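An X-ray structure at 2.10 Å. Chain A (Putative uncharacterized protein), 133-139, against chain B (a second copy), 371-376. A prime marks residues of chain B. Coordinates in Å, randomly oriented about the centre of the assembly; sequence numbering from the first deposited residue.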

# COMPACT_ATOMS: atom_id res chain seq x y z
N ASN A 133 -3.01 29.35 11.96
CA ASN A 133 -2.21 29.13 13.16
C ASN A 133 -2.33 27.70 13.64
O ASN A 133 -1.33 27.01 13.85
N LYS A 134 -3.57 27.25 13.81
CA LYS A 134 -3.82 25.92 14.32
C LYS A 134 -3.23 24.82 13.41
O LYS A 134 -2.72 23.79 13.89
N ARG A 135 -3.29 25.03 12.10
CA ARG A 135 -2.77 24.05 11.16
C ARG A 135 -1.24 24.09 11.15
O ARG A 135 -0.59 23.08 10.91
N GLN A 136 -0.68 25.26 11.42
CA GLN A 136 0.76 25.35 11.60
C GLN A 136 1.18 24.53 12.84
O GLN A 136 2.16 23.77 12.77
N LEU A 137 0.44 24.63 13.94
CA LEU A 137 0.79 23.83 15.13
C LEU A 137 0.62 22.32 14.92
O LEU A 137 1.48 21.49 15.34
N LEU A 138 -0.47 21.94 14.27
CA LEU A 138 -0.66 20.54 13.88
C LEU A 138 0.54 20.07 13.05
O LEU A 138 1.14 19.03 13.33
N ASN A 139 0.89 20.85 12.04
CA ASN A 139 2.06 20.53 11.22
C ASN A 139 3.34 20.39 12.04
O ASN A 139 4.15 19.52 11.77
N ALA B 371 3.15 25.78 26.21
CA ALA B 371 2.48 24.49 26.35
C ALA B 371 1.26 24.41 25.44
O ALA B 371 0.94 23.34 24.91
N ASP B 372 0.59 25.55 25.26
CA ASP B 372 -0.51 25.65 24.28
C ASP B 372 -0.03 25.30 22.88
O ASP B 372 -0.77 24.69 22.11
N LEU B 373 1.21 25.68 22.55
CA LEU B 373 1.76 25.42 21.23
C LEU B 373 1.84 23.91 20.93
O LEU B 373 1.94 23.49 19.78
N LEU B 374 1.80 23.10 21.98
CA LEU B 374 1.83 21.65 21.85
C LEU B 374 0.49 21.05 21.41
O LEU B 374 0.44 19.90 20.95
N LEU B 375 -0.59 21.81 21.60
CA LEU B 375 -1.96 21.43 21.23
C LEU B 375 -2.55 20.30 22.05
O LEU B 375 -3.74 20.32 22.39
N PHE B 376 -1.74 19.30 22.36
CA PHE B 376 -2.24 18.11 23.04
C PHE B 376 -1.11 17.52 23.85
O PHE B 376 0.05 17.79 23.56

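The contact is a small apolar interlock, burying 254 Å² over both sides, in which one leucine from each chain supplies most of the shape. Leu137 on the helix of chain A and Leu375′ on the turn of chain B both direct CA-to-CB toward the opposing stretch, and they lose 80 and 97 Å² respectively, far more than most of their neighbours. The closest CA pair across the stretches, Leu137 CA and Leu373′ CA at 6.4 Å, places the helix near the turn at this level.

Leu375′ is the main bump of chain B. Its backbone has a positive phi (69/-40), and the turn before it is held by Leu375′ N to Asp372′ O at 2.9 Å and Leu374′ N to Ala371′ O at 3.1 Å. With chi1 at m and chi2 at t, both its methyls touch Lys134 and Leu137. Leu375′ CD2 reaches out to Leu137 CD1 at 3.6 Å and lies 3.8 Å from Lys134 CD; Leu375′ CD1 lies 3.7 Å from Leu137 CB and 4.0 Å from Lys134 CD, and also 3.7 Å from Leu138 CG. The hollow that receives it is therefore lined by Lys134, Leu137 and Leu138, residues one turn apart or adjacent on the helix.

The walls of that hollow are built differently. Lys134 starts sideways, but chi1 t and chi2 p place CD in contact, and chi3 at 109° lies between wells; the NZ end makes no polar bond across the stretches. Leu138 points its CA-to-CB bond away, yet its m, t side chain still offers CG to the incoming methyl. Leu138 N donates to Lys134 O at 2.9 Å within the helix. Leu375′ CD1 also makes van der Waals contact with Leu138 N at 3.7 Å.

Leu137, also m, t, is the reciprocal bump. Leu137 CD1 meets Leu375′ and lies 4.3 Å from Asp372′ O. Both its methyls touch Leu373′: Leu137 CD1 is 4.0 Å from Leu373′ CA, and Leu137 CD2 is 4.0 Å from Leu373′ CB and a tight 3.2 Å from Leu373′ O. The latter is a close methyl-to-oxygen contact, not a hydrogen bond. Leu373′ (m, t) points sideways, and its CD2 joins its CB and backbone in the contact. Asp372′ (chi1 m) sets CA-to-CB sideways, and OD1 is hydrogen-bonded to a residue just outside the stretch. Leu374′ directs CA-to-CB away and is not in contact.

No direct hydrogen bond joins the stretches. The polar link is water 1, which donates to Leu137 O at 2.5 Å, a very short distance, and to Leu373′ O at 3.0 Å. Two carbonyls, neither able to donate to the other, are thus bridged beside the leucine packing.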

# COMPACT_ATOMS: atom_id res chain seq x y z
CB ASN A 133 -2.63 30.08 14.28
CG ASN A 133 -2.30 31.50 13.96
OD1 ASN A 133 -1.40 31.77 13.15
ND2 ASN A 133 -3.02 32.42 14.57
CB LYS A 134 -5.32 25.71 14.49
CG LYS A 134 -5.66 24.36 15.08
CD LYS A 134 -5.31 24.33 16.56
CE LYS A 134 -6.58 24.31 17.40
NZ LYS A 134 -7.34 23.03 17.19
CB ARG A 135 -3.35 24.29 9.77
CG ARG A 135 -4.85 24.09 9.74
CD ARG A 135 -5.45 24.39 8.39
NE ARG A 135 -6.87 24.08 8.35
CZ ARG A 135 -7.36 22.87 8.16
NH1 ARG A 135 -6.54 21.84 7.99
NH2 ARG A 135 -8.68 22.68 8.13
CB GLN A 136 1.19 26.82 11.71
CG GLN A 136 2.63 27.11 11.35
CD GLN A 136 3.00 26.69 9.92
OE1 GLN A 136 3.64 25.67 9.72
NE2 GLN A 136 2.61 27.51 8.94
CB LEU A 137 -0.03 24.28 16.34
CG LEU A 137 0.39 25.64 16.90
CD1 LEU A 137 -0.52 26.10 18.03
CD2 LEU A 137 1.83 25.55 17.38
CB LEU A 138 -1.97 20.35 13.11
CG LEU A 138 -3.26 20.33 13.97
CD1 LEU A 138 -4.52 20.48 13.10
CD2 LEU A 138 -3.34 19.05 14.78
CB ASN A 139 2.27 21.58 10.13
CG ASN A 139 3.27 21.12 9.08
OD1 ASN A 139 3.03 20.12 8.38
ND2 ASN A 139 4.41 21.81 8.98
CB ALA B 371 2.09 24.25 27.77
CB ASP B 372 -1.10 27.06 24.27
CG ASP B 372 -1.97 27.33 25.48
OD1 ASP B 372 -2.44 26.34 26.08
OD2 ASP B 372 -2.16 28.52 25.81
CB LEU B 373 3.14 26.06 21.08
CG LEU B 373 3.24 27.59 21.16
CD1 LEU B 373 4.65 28.05 20.80
CD2 LEU B 373 2.21 28.28 20.28
CB LEU B 374 2.25 21.01 23.17
CG LEU B 374 3.70 21.16 23.59
CD1 LEU B 374 3.89 20.62 25.00
CD2 LEU B 374 4.60 20.41 22.59
CB LEU B 375 -2.03 21.02 19.75
CG LEU B 375 -1.91 22.13 18.70
CD1 LEU B 375 -2.42 21.62 17.35
CD2 LEU B 375 -2.65 23.39 19.14
CB PHE B 376 -2.77 17.11 22.01
CG PHE B 376 -3.20 15.79 22.58
CD1 PHE B 376 -4.45 15.63 23.15
CD2 PHE B 376 -2.37 14.69 22.50
CE1 PHE B 376 -4.85 14.40 23.66
CE2 PHE B 376 -2.76 13.46 23.01
CZ PHE B 376 -4.00 13.32 23.59
O HOH W 1 2.19 21.25 17.73